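Local coordinates for protein 3-ketosteroid-delta4-5alpha-dehydrogenase (PDB 4AT2) that catalyses the FAD-dependent 4,5-dehydrogenation of 3-keto-5alpha-steroids in steroid catabolism, introducing a double bond into ring A, at residues A83-Y88 and A487-G493; N107-F111 and I178-R184; S167-A173 and P335-Y339; T309-F313 and I343-F349. One frame throughout, in Å; residues are numbered along the deposited sequence.

Interaction 1 of 4, residues A83-Y88 and A487-G493. With FAD (flavin-adenine dinucleotide), chain D.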
# COMPACT_ATOMS: atom_id res chain seq x y z
N ALA A 83 11.77 1.12 -23.25
CA ALA A 83 12.33 0.41 -22.09
C ALA A 83 13.78 -0.04 -22.31
O ALA A 83 14.23 -0.14 -23.45
CB ALA A 83 11.47 -0.80 -21.76
N GLY A 84 14.47 -0.33 -21.21
CA GLY A 84 15.85 -0.86 -21.24
C GLY A 84 15.95 -2.21 -21.93
O GLY A 84 16.99 -2.57 -22.50
N GLY A 85 14.85 -2.95 -21.90
CA GLY A 85 14.75 -4.21 -22.62
C GLY A 85 14.93 -5.45 -21.77
O GLY A 85 14.91 -6.56 -22.30
N PHE A 86 15.10 -5.28 -20.45
CA PHE A 86 15.17 -6.44 -19.56
C PHE A 86 13.89 -7.24 -19.66
O PHE A 86 12.79 -6.68 -19.66
CB PHE A 86 15.33 -6.03 -18.10
CG PHE A 86 16.70 -5.59 -17.71
CD1 PHE A 86 17.66 -6.52 -17.33
CD2 PHE A 86 17.02 -4.24 -17.67
CE1 PHE A 86 18.93 -6.11 -16.94
CE2 PHE A 86 18.29 -3.82 -17.28
CZ PHE A 86 19.24 -4.76 -16.92
N ILE A 87 14.03 -8.56 -19.70
CA ILE A 87 12.91 -9.49 -19.64
C ILE A 87 13.31 -10.51 -18.58
O ILE A 87 14.34 -11.17 -18.71
CB ILE A 87 12.67 -10.20 -21.00
CG1 ILE A 87 12.71 -9.20 -22.17
CG2 ILE A 87 11.34 -10.94 -20.97
CD1 ILE A 87 12.65 -9.85 -23.54
N TYR A 88 12.51 -10.60 -17.51
CA TYR A 88 12.85 -11.42 -16.35
C TYR A 88 12.54 -12.89 -16.61
O TYR A 88 11.40 -13.32 -16.50
CB TYR A 88 12.14 -10.91 -15.08
CG TYR A 88 12.80 -11.43 -13.83
CD1 TYR A 88 13.86 -10.73 -13.25
CD2 TYR A 88 12.40 -12.65 -13.27
CE1 TYR A 88 14.50 -11.23 -12.13
CE2 TYR A 88 13.04 -13.15 -12.14
CZ TYR A 88 14.09 -12.44 -11.58
OH TYR A 88 14.74 -12.94 -10.49
N ALA A 487 11.72 -6.27 -9.70
CA ALA A 487 12.99 -6.63 -10.32
C ALA A 487 12.92 -6.21 -11.78
O ALA A 487 11.86 -6.35 -12.42
CB ALA A 487 13.25 -8.14 -10.20
N SER A 488 14.02 -5.66 -12.30
CA SER A 488 14.04 -5.23 -13.71
C SER A 488 13.76 -6.39 -14.65
O SER A 488 14.33 -7.50 -14.50
CB SER A 488 15.38 -4.58 -14.09
OG SER A 488 15.49 -3.27 -13.55
N GLY A 489 12.85 -6.16 -15.59
CA GLY A 489 12.47 -7.21 -16.54
C GLY A 489 11.14 -7.86 -16.23
O GLY A 489 10.60 -8.58 -17.06
N THR A 490 10.60 -7.65 -15.03
CA THR A 490 9.37 -8.35 -14.65
C THR A 490 8.17 -7.81 -15.39
O THR A 490 7.19 -8.52 -15.58
CB THR A 490 9.10 -8.31 -13.14
OG1 THR A 490 9.14 -6.95 -12.69
CG2 THR A 490 10.13 -9.15 -12.38
N SER A 491 8.24 -6.55 -15.80
CA SER A 491 7.10 -5.97 -16.50
C SER A 491 7.03 -6.42 -17.96
O SER A 491 5.97 -6.85 -18.44
CB SER A 491 7.09 -4.45 -16.40
OG SER A 491 5.87 -4.00 -16.94
N LEU A 492 8.15 -6.34 -18.68
CA LEU A 492 8.19 -6.89 -20.05
C LEU A 492 8.03 -8.42 -20.02
O LEU A 492 7.40 -9.00 -20.91
CB LEU A 492 9.47 -6.50 -20.79
CG LEU A 492 9.71 -5.00 -21.06
CD1 LEU A 492 10.87 -4.82 -22.04
CD2 LEU A 492 8.46 -4.27 -21.53
N GLY A 493 8.58 -9.05 -18.99
CA GLY A 493 8.42 -10.49 -18.79
C GLY A 493 6.98 -10.92 -18.59
O GLY A 493 6.46 -11.75 -19.34
PA FAD D . 2.79 -0.32 -23.13
O1A FAD D . 3.97 -1.01 -23.69
O2A FAD D . 2.91 1.09 -22.73
O5B FAD D . 1.60 -0.45 -24.19
C5B FAD D . 0.30 0.08 -23.91
C4B FAD D . -0.28 0.68 -25.21
O4B FAD D . -1.64 1.04 -24.88
C3B FAD D . 0.45 1.98 -25.55
O3B FAD D . 0.89 1.93 -26.94
C2B FAD D . -0.61 3.07 -25.32
O2B FAD D . -0.44 4.16 -26.27
C1B FAD D . -1.91 2.31 -25.56
N9A FAD D . -3.09 2.91 -24.90
C8A FAD D . -3.16 3.57 -23.74
N7A FAD D . -4.43 3.92 -23.54
C5A FAD D . -5.16 3.46 -24.57
C6A FAD D . -6.48 3.52 -24.89
N6A FAD D . -7.32 4.13 -24.06
N1A FAD D . -6.96 2.96 -26.02
C2A FAD D . -6.10 2.31 -26.89
N3A FAD D . -4.75 2.25 -26.55
C4A FAD D . -4.32 2.83 -25.40
N1 FAD D . 10.20 -2.93 -17.61
C2 FAD D . 10.89 -4.12 -17.81
O2 FAD D . 10.35 -5.18 -17.51
N3 FAD D . 12.18 -4.10 -18.35
C4 FAD D . 12.80 -2.89 -18.66
O4 FAD D . 13.94 -2.91 -19.12
C4X FAD D . 12.10 -1.69 -18.45
N5 FAD D . 12.68 -0.50 -18.72
C5X FAD D . 12.09 0.64 -18.30
C6 FAD D . 12.78 1.85 -18.34
C7 FAD D . 12.17 3.04 -17.92
C7M FAD D . 12.91 4.23 -17.98
C8 FAD D . 10.84 3.01 -17.44
C8M FAD D . 10.16 4.16 -17.01
C9 FAD D . 10.15 1.79 -17.42
C9A FAD D . 10.77 0.60 -17.82
N10 FAD D . 10.12 -0.58 -17.77
C10 FAD D . 10.81 -1.72 -17.93
C1' FAD D . 8.64 -0.68 -17.61
C2' FAD D . 8.01 -1.10 -18.94
O2' FAD D . 8.49 -0.18 -19.93
C3' FAD D . 6.47 -1.02 -18.87
O3' FAD D . 5.97 -1.38 -17.57
C4' FAD D . 5.86 -1.94 -19.94
O4' FAD D . 6.38 -1.55 -21.22
C5' FAD D . 4.33 -1.81 -19.95
O5' FAD D . 3.81 -2.76 -20.91
P FAD D . 2.27 -2.64 -21.39
O1P FAD D . 1.37 -2.74 -20.24
O2P FAD D . 2.11 -3.56 -22.57
O3P FAD D . 2.18 -1.07 -21.81
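The Phe86 ring takes the CB of Ser488 on one face, a CH-pi contact 4.2 Å from its centroid, and has the flavin O4 at its edge, in plane. At the edge of the Tyr88 ring, also in plane, lies Ser488 O. The backbones nearly touch: Gly489 CA makes a CA-H...O contact of 3.2 Å with Phe86 O, and a CB on Gly489 would collide with Tyr88 N. Tyr88 N donates to Gly489 O over 2.8 Å from above the carbonyl plane, while Gly493 N reaches that oxygen from the opposite face. Both segments clasp the isoalloxazine: Gly84 N binds FAD N5 at 3.1 Å, Phe86 O receives FAD N3, and Leu492 N points almost straight (175°) at FAD O2. Leu492 CG lies over the flavin face, 3.6 Å from FAD C2, with CD1 toward Gly85 CA and CD2 toward the ribityl chain; an alanine here would probably open a gap between the flavin face and Gly85. Ser488 and Gly489 also border the androstenedione. Helix 490-507 thus starts at the flavin with Gly489 as N-cap, strand 87-88 runs beside its first turn, helix 105-115 packs on Tyr88, and helix 202-214 touches Ile87 and Leu492.

Interaction 2 of 4, residues N107-F111 and I178-R184. Unlike the reference sequence in segment 178-184: Ala180 (reference Thr).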
# COMPACT_ATOMS: atom_id res chain seq x y z
N ASN A 107 13.99 -22.68 -7.96
CA ASN A 107 14.90 -21.65 -7.45
C ASN A 107 14.41 -20.25 -7.82
O ASN A 107 14.41 -19.33 -6.99
CB ASN A 107 16.31 -21.90 -7.98
CG ASN A 107 17.33 -21.02 -7.30
OD1 ASN A 107 17.41 -20.99 -6.06
ND2 ASN A 107 18.10 -20.28 -8.09
N MET A 108 13.97 -20.10 -9.07
CA MET A 108 13.41 -18.84 -9.53
C MET A 108 12.18 -18.45 -8.70
O MET A 108 12.05 -17.30 -8.29
CB MET A 108 13.06 -18.96 -11.01
CG MET A 108 12.62 -17.67 -11.65
SD MET A 108 12.38 -18.00 -13.40
CE MET A 108 11.56 -16.49 -13.88
N LYS A 109 11.30 -19.42 -8.46
CA LYS A 109 10.08 -19.16 -7.68
C LYS A 109 10.43 -18.72 -6.25
O LYS A 109 9.85 -17.77 -5.72
CB LYS A 109 9.17 -20.41 -7.65
CG LYS A 109 7.96 -20.25 -6.72
CD LYS A 109 7.16 -21.54 -6.55
CE LYS A 109 6.21 -21.41 -5.37
NZ LYS A 109 5.17 -22.49 -5.37
N THR A 110 11.40 -19.40 -5.64
CA THR A 110 11.81 -19.09 -4.27
C THR A 110 12.30 -17.65 -4.19
O THR A 110 11.92 -16.89 -3.28
CB THR A 110 12.88 -20.08 -3.78
OG1 THR A 110 12.30 -21.40 -3.78
CG2 THR A 110 13.34 -19.73 -2.34
N PHE A 111 13.12 -17.26 -5.16
CA PHE A 111 13.58 -15.88 -5.20
C PHE A 111 12.42 -14.90 -5.37
O PHE A 111 12.33 -13.90 -4.64
CB PHE A 111 14.61 -15.63 -6.32
CG PHE A 111 14.90 -14.17 -6.50
CD1 PHE A 111 15.77 -13.52 -5.62
CD2 PHE A 111 14.25 -13.43 -7.48
CE1 PHE A 111 16.01 -12.16 -5.75
CE2 PHE A 111 14.48 -12.07 -7.61
CZ PHE A 111 15.37 -11.44 -6.74
N ILE A 178 18.61 -16.98 0.53
CA ILE A 178 17.25 -17.51 0.45
C ILE A 178 17.09 -18.38 -0.80
O ILE A 178 16.43 -19.42 -0.77
CB ILE A 178 16.21 -16.35 0.45
CG1 ILE A 178 16.24 -15.62 1.80
CG2 ILE A 178 14.81 -16.85 0.14
CD1 ILE A 178 15.54 -14.27 1.79
N ALA A 179 17.70 -17.94 -1.89
CA ALA A 179 17.70 -18.66 -3.16
C ALA A 179 19.12 -18.63 -3.68
O ALA A 179 19.87 -17.71 -3.36
CB ALA A 179 16.77 -17.98 -4.15
N ALA A 180 19.49 -19.62 -4.49
CA ALA A 180 20.81 -19.60 -5.11
C ALA A 180 20.81 -18.49 -6.15
O ALA A 180 19.92 -18.45 -6.99
CB ALA A 180 21.13 -20.95 -5.75
N PRO A 181 21.79 -17.56 -6.08
CA PRO A 181 21.85 -16.48 -7.07
C PRO A 181 21.92 -16.99 -8.51
O PRO A 181 22.70 -17.89 -8.81
CB PRO A 181 23.15 -15.75 -6.72
CG PRO A 181 23.29 -15.97 -5.24
CD PRO A 181 22.81 -17.39 -5.03
N ALA A 182 21.09 -16.41 -9.36
CA ALA A 182 21.14 -16.67 -10.79
C ALA A 182 20.65 -15.40 -11.46
O ALA A 182 19.64 -14.83 -11.05
CB ALA A 182 20.24 -17.85 -11.17
N PRO A 183 21.37 -14.94 -12.49
CA PRO A 183 20.94 -13.75 -13.22
C PRO A 183 19.78 -14.10 -14.12
O PRO A 183 19.81 -15.15 -14.78
CB PRO A 183 22.20 -13.38 -14.02
CG PRO A 183 22.89 -14.69 -14.24
CD PRO A 183 22.65 -15.48 -12.98
N ARG A 184 18.78 -13.23 -14.15
CA ARG A 184 17.56 -13.49 -14.92
C ARG A 184 17.19 -12.31 -15.81
O ARG A 184 16.18 -12.36 -16.50
CB ARG A 184 16.42 -13.84 -13.96
CG ARG A 184 16.71 -15.13 -13.19
CD ARG A 184 15.52 -15.67 -12.41
NE ARG A 184 15.98 -16.77 -11.58
CZ ARG A 184 16.29 -16.66 -10.29
NH1 ARG A 184 16.13 -15.50 -9.64
NH2 ARG A 184 16.75 -17.72 -9.63
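Asn107 on helix 105-115, within the FAD-binding domain, fastens the loop before strand 185-186 by two hydrogen bonds to the backbone of a single residue, Ala180, its side-chain amide taking the N-H and giving to the C=O. Ala180 N donates to Asn107 OD1 at 2.9 Å, and Asn107 ND2 returns a nearly straight bond (175°) of 2.8 Å to Ala180 O. Both bonds lie in the plane of the accepting carbonyl, on a lone pair, so the amide meets the loop edge-on and its flip is fixed. With CG anti to the backbone N (chi1 -170°), the amide is carried off the helix toward the loop. The other proton of ND2 has a partner in Asp103, whose carboxylate also forms a salt bridge with Arg184 NE.

One turn on, the CB of Ala179 rests against Phe111 CB at 3.9 Å, and Thr110 CG2 meets the carbonyl oxygen of Ile178. Residue 180 is an alanine where the reference sequence has threonine, but the paired groups are backbone atoms.

Arg184 closes the contact from the far end of the loop, its chain extended from CG to NE. Ala182 O lies over the centre of one guanidinium face; Met108 CA and CG lie over the opposite face, CG 3.5 Å from Arg184 NE. Arg184 NH1, which also bonds to Tyr88 OH, approaches Phe111 CD2 obliquely at 3.5 Å, ring and guanidinium planes 36° apart. Asn107 ND2 stands in plane at the guanidinium edge, 3.3 Å from Arg184 NH2, two donors side by side without a bond.

Interaction 3 of 4, residues S167-A173 and P335-Y339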
# COMPACT_ATOMS: atom_id res chain seq x y z
N SER A 167 19.45 -8.54 -12.22
CA SER A 167 18.49 -7.44 -12.37
C SER A 167 17.50 -7.31 -11.21
O SER A 167 16.58 -6.48 -11.26
CB SER A 167 17.74 -7.57 -13.72
OG SER A 167 16.78 -8.62 -13.70
N GLY A 168 17.68 -8.13 -10.17
CA GLY A 168 16.73 -8.15 -9.05
C GLY A 168 17.30 -8.23 -7.65
O GLY A 168 16.55 -8.34 -6.68
N GLY A 169 18.63 -8.19 -7.53
CA GLY A 169 19.27 -8.34 -6.22
C GLY A 169 19.47 -9.80 -5.83
O GLY A 169 19.66 -10.11 -4.65
N GLU A 170 19.45 -10.69 -6.82
CA GLU A 170 19.58 -12.14 -6.57
C GLU A 170 20.94 -12.47 -5.95
O GLU A 170 21.06 -13.43 -5.20
CB GLU A 170 19.45 -12.95 -7.87
CG GLU A 170 18.10 -12.85 -8.56
CD GLU A 170 17.98 -11.64 -9.49
OE1 GLU A 170 18.87 -10.77 -9.53
OE2 GLU A 170 16.95 -11.56 -10.20
N ASN A 171 21.95 -11.68 -6.30
CA ASN A 171 23.31 -11.91 -5.83
C ASN A 171 23.71 -10.92 -4.74
O ASN A 171 24.88 -10.52 -4.65
CB ASN A 171 24.28 -11.82 -7.02
CG ASN A 171 25.63 -12.41 -6.70
OD1 ASN A 171 25.74 -13.41 -5.99
ND2 ASN A 171 26.69 -11.82 -7.26
N ALA A 172 22.73 -10.53 -3.92
CA ALA A 172 22.99 -9.67 -2.76
C ALA A 172 22.06 -10.05 -1.62
O ALA A 172 21.07 -10.76 -1.83
CB ALA A 172 22.83 -8.19 -3.13
N ALA A 173 22.41 -9.61 -0.42
CA ALA A 173 21.58 -9.84 0.76
C ALA A 173 20.25 -9.10 0.61
O ALA A 173 20.21 -8.04 -0.00
CB ALA A 173 22.31 -9.36 2.00
N PRO A 335 22.32 -2.96 1.91
CA PRO A 335 23.64 -3.28 1.33
C PRO A 335 23.79 -2.58 -0.02
O PRO A 335 22.86 -2.60 -0.85
CB PRO A 335 23.60 -4.80 1.17
CG PRO A 335 22.12 -5.10 1.02
CD PRO A 335 21.47 -4.17 2.00
N GLU A 336 24.95 -1.95 -0.23
CA GLU A 336 25.13 -1.06 -1.38
C GLU A 336 25.34 -1.81 -2.70
O GLU A 336 25.44 -1.18 -3.76
CB GLU A 336 26.24 -0.03 -1.11
CG GLU A 336 25.91 0.97 0.01
CD GLU A 336 26.17 0.44 1.42
OE1 GLU A 336 26.72 -0.68 1.57
OE2 GLU A 336 25.81 1.14 2.40
N ASP A 337 25.39 -3.15 -2.63
CA ASP A 337 25.54 -3.98 -3.82
C ASP A 337 24.24 -4.66 -4.26
O ASP A 337 24.25 -5.43 -5.21
CB ASP A 337 26.68 -5.00 -3.65
CG ASP A 337 26.45 -5.97 -2.50
OD1 ASP A 337 25.54 -5.73 -1.66
OD2 ASP A 337 27.18 -6.98 -2.45
N THR A 338 23.13 -4.34 -3.61
CA THR A 338 21.86 -4.87 -4.10
C THR A 338 21.41 -4.10 -5.34
O THR A 338 22.03 -3.11 -5.74
CB THR A 338 20.75 -4.94 -3.02
OG1 THR A 338 19.64 -5.69 -3.55
CG2 THR A 338 20.26 -3.55 -2.63
N TYR A 339 20.35 -4.59 -5.97
CA TYR A 339 19.71 -3.94 -7.10
C TYR A 339 19.37 -2.48 -6.75
O TYR A 339 18.79 -2.21 -5.70
CB TYR A 339 18.45 -4.73 -7.44
CG TYR A 339 17.49 -4.12 -8.44
CD1 TYR A 339 17.94 -3.63 -9.66
CD2 TYR A 339 16.12 -4.07 -8.17
CE1 TYR A 339 17.05 -3.08 -10.59
CE2 TYR A 339 15.22 -3.54 -9.09
CZ TYR A 339 15.70 -3.05 -10.29
OH TYR A 339 14.82 -2.52 -11.20
O HOH W 1 19.29 -8.16 -2.62
O HOH W 2 24.92 -7.85 -6.22
O HOH W 3 24.79 -8.13 -0.46
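Water 1 ties the two loops together, hydrogen-bonded to Gly169 O and Ala173 O on one side and, at 2.7 Å, to Thr338 OG1 on the other. Thr338 holds its hydroxyl anti to the backbone N (chi1 -169°), which brings OG1 to this water. No direct hydrogen bond joins the segments; two further waters bridge them, water 3 from Ala173 N to Asp337 OD1 (2.8 Å to each) and water 2 from Asp337 O, at 2.7 Å, more weakly to Asn171 O. The Asp337 carboxylate has a second partner in Lys424, which bonds Asn171 O as well. Apolar contacts accompany the waters. Ala172 CB presses on Thr338 CA at 3.6 Å, and Pro335 CG approaches Ala173 O. At the other end, Ser167 O stands over the centre of one face of the Tyr339 ring, 3.4 Å above the plane, while Tyr339 CB packs on Gly169 N. The ring is part of the androstenedione pocket, and its hydroxyl bonds to Ser488 OG. A CB on Gly169 would run into Thr338 OG1, so the close approach depends on a bare backbone. In the fold, the loop between strands 164-165 and 185-186 is thereby set against the loop after strand 324-326, where Tyr339 is the N-cap of helix 340-350.

Interaction 4 of 4, residues T309-F313 and I343-F349. With ASD (4-androstene-3-17-dione), chain B.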
# COMPACT_ATOMS: atom_id res chain seq x y z
N THR A 309 4.64 -0.21 -6.25
CA THR A 309 5.34 0.72 -7.14
C THR A 309 6.80 0.35 -7.34
O THR A 309 7.54 0.14 -6.37
CB THR A 309 5.32 2.17 -6.60
OG1 THR A 309 5.93 2.20 -5.31
CG2 THR A 309 3.90 2.69 -6.47
N GLU A 310 7.21 0.31 -8.61
CA GLU A 310 8.63 0.30 -8.95
C GLU A 310 9.21 1.65 -8.51
O GLU A 310 8.53 2.68 -8.62
CB GLU A 310 8.81 0.11 -10.46
CG GLU A 310 10.26 0.12 -10.93
CD GLU A 310 10.87 1.50 -11.20
OE1 GLU A 310 10.16 2.52 -11.29
OE2 GLU A 310 12.12 1.57 -11.35
N VAL A 311 10.45 1.65 -8.03
CA VAL A 311 11.11 2.89 -7.61
C VAL A 311 12.56 2.87 -8.07
O VAL A 311 13.33 2.01 -7.68
CB VAL A 311 11.07 3.09 -6.07
CG1 VAL A 311 11.66 4.44 -5.72
CG2 VAL A 311 9.65 2.97 -5.52
N ALA A 312 12.92 3.83 -8.91
CA ALA A 312 14.30 3.98 -9.39
C ALA A 312 15.02 4.99 -8.49
O ALA A 312 14.38 5.73 -7.76
CB ALA A 312 14.31 4.45 -10.83
N PHE A 313 16.34 4.99 -8.56
CA PHE A 313 17.18 5.82 -7.70
C PHE A 313 18.25 6.38 -8.62
O PHE A 313 19.09 5.62 -9.11
CB PHE A 313 17.79 4.91 -6.62
CG PHE A 313 18.57 5.63 -5.55
CD1 PHE A 313 17.96 6.56 -4.71
CD2 PHE A 313 19.91 5.31 -5.33
CE1 PHE A 313 18.68 7.19 -3.70
CE2 PHE A 313 20.64 5.94 -4.33
CZ PHE A 313 20.02 6.88 -3.50
N ILE A 343 17.33 -0.47 -3.67
CA ILE A 343 17.83 0.72 -2.96
C ILE A 343 16.79 1.86 -3.03
O ILE A 343 16.51 2.52 -2.01
CB ILE A 343 19.20 1.18 -3.51
CG1 ILE A 343 20.27 0.12 -3.16
CG2 ILE A 343 19.58 2.54 -2.92
CD1 ILE A 343 21.64 0.37 -3.77
N GLY A 344 16.22 2.06 -4.21
CA GLY A 344 15.17 3.08 -4.41
C GLY A 344 13.97 2.84 -3.51
O GLY A 344 13.52 3.76 -2.83
N GLN A 345 13.46 1.61 -3.50
CA GLN A 345 12.31 1.28 -2.65
C GLN A 345 12.66 1.46 -1.18
O GLN A 345 11.87 2.02 -0.43
CB GLN A 345 11.83 -0.15 -2.89
CG GLN A 345 11.04 -0.33 -4.18
CD GLN A 345 10.22 -1.61 -4.17
OE1 GLN A 345 10.50 -2.55 -3.40
NE2 GLN A 345 9.19 -1.66 -5.03
N MET A 346 13.82 0.98 -0.75
CA MET A 346 14.15 1.10 0.67
C MET A 346 14.25 2.57 1.07
O MET A 346 13.82 2.97 2.16
CB MET A 346 15.45 0.37 1.02
CG MET A 346 15.47 -1.12 0.73
SD MET A 346 14.19 -2.09 1.56
CE MET A 346 12.94 -2.25 0.28
N THR A 347 14.84 3.37 0.19
CA THR A 347 15.05 4.79 0.46
C THR A 347 13.71 5.54 0.55
O THR A 347 13.45 6.22 1.54
CB THR A 347 15.97 5.43 -0.60
OG1 THR A 347 17.23 4.72 -0.60
CG2 THR A 347 16.23 6.91 -0.27
N LEU A 348 12.88 5.40 -0.48
CA LEU A 348 11.60 6.09 -0.51
C LEU A 348 10.64 5.56 0.55
O LEU A 348 10.02 6.34 1.26
CB LEU A 348 10.94 5.96 -1.89
CG LEU A 348 9.55 6.58 -2.03
CD1 LEU A 348 9.63 8.10 -1.83
CD2 LEU A 348 9.01 6.25 -3.40
N PHE A 349 10.54 4.23 0.65
CA PHE A 349 9.53 3.64 1.53
C PHE A 349 9.91 3.80 3.00
O PHE A 349 9.06 4.13 3.84
CB PHE A 349 9.34 2.13 1.27
CG PHE A 349 8.79 1.77 -0.09
CD1 PHE A 349 8.31 2.72 -0.99
CD2 PHE A 349 8.73 0.42 -0.45
CE1 PHE A 349 7.80 2.33 -2.23
CE2 PHE A 349 8.24 0.03 -1.69
CZ PHE A 349 7.77 0.98 -2.57
C1 ASD B . 13.05 0.82 -14.84
C10 ASD B . 14.59 0.82 -14.77
C11 ASD B . 14.64 3.35 -14.26
C12 ASD B . 15.21 4.76 -14.56
C13 ASD B . 16.72 4.70 -14.76
C14 ASD B . 17.02 3.69 -15.87
C15 ASD B . 18.46 3.99 -16.32
C16 ASD B . 18.51 5.53 -16.32
C17 ASD B . 17.37 5.90 -15.38
C18 ASD B . 17.45 4.48 -13.44
C19 ASD B . 15.04 0.46 -13.35
C2 ASD B . 12.39 -0.56 -14.59
C3 ASD B . 13.11 -1.67 -15.32
C4 ASD B . 14.42 -1.38 -15.97
C5 ASD B . 15.13 -0.27 -15.69
C6 ASD B . 16.53 -0.16 -16.27
C7 ASD B . 16.89 1.27 -16.66
C8 ASD B . 16.62 2.24 -15.51
C9 ASD B . 15.10 2.21 -15.20
O1 ASD B . 12.61 -2.79 -15.41
O2 ASD B . 17.04 7.05 -15.13
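Val311 sends its CB toward the helix, where it meets Gln345 N at 3.8 Å. From there the branches part: CG1, anti to the backbone N (chi1 -175°), touches Gly344 O at 3.5 Å, whereas CG2 is received by Gln345 CG and Leu348 CD2. Val311 CG2 also stands 3.8 Å from Phe349 CE1. The helix can come this near because Gly344 has no side chain; a CB there would collide with Val311 O. To one side, Ile343 CG2 sits over a face of the Phe313 ring in a CH-pi contact, 4.0 Å from the centroid. To the other, Gln345 NE2 donates to Thr309 O at 2.8 Å, tilted 28° from the carbonyl plane, and also bonds Gly484 O. A leucine in place of Gln345 would probably leave both carbonyls without this donor and free the end of the strand to shift. Thr309 OG1 lies in plane at the edge of the Phe349 ring. Residues alternate along the strand, so Glu310 and Ala312 face away to line the androstenedione pocket, Ala312 CB 3.6 Å from steroid C11. The axis of residues 343-349, within helix 340-350, crosses that of strand 309-313 at 99°, backing an edge strand whose sheet neighbour is strand 444-452.

Overall arrangement
Interactions 1, 3 and 4 border the steroid, interaction 1 also the flavin, and interaction 2 lies behind them. Interaction 1 spans the longest stretch of sequence and encloses the others; interactions 2 and 3 alternate along the chain, as do 3 and 4, whereas 2 closes before 4 opens. Centres of interactions 2 and 3 lie about 12 Å apart, sharing the loop between strands 164-165 and 185-186, and those of 3 and 4 about 13 Å, joined through Thr338 on Ile343 at helix 340-350. Side-chain hydrogen bonds from Tyr88 and Ser488 connect interaction 1 to interactions 2 and 3. Interactions 1 and 4 stay apart, nearest atoms about 6 Å, yet segments distant in sequence meet at one steroid pocket beside the flavin, probably the active site.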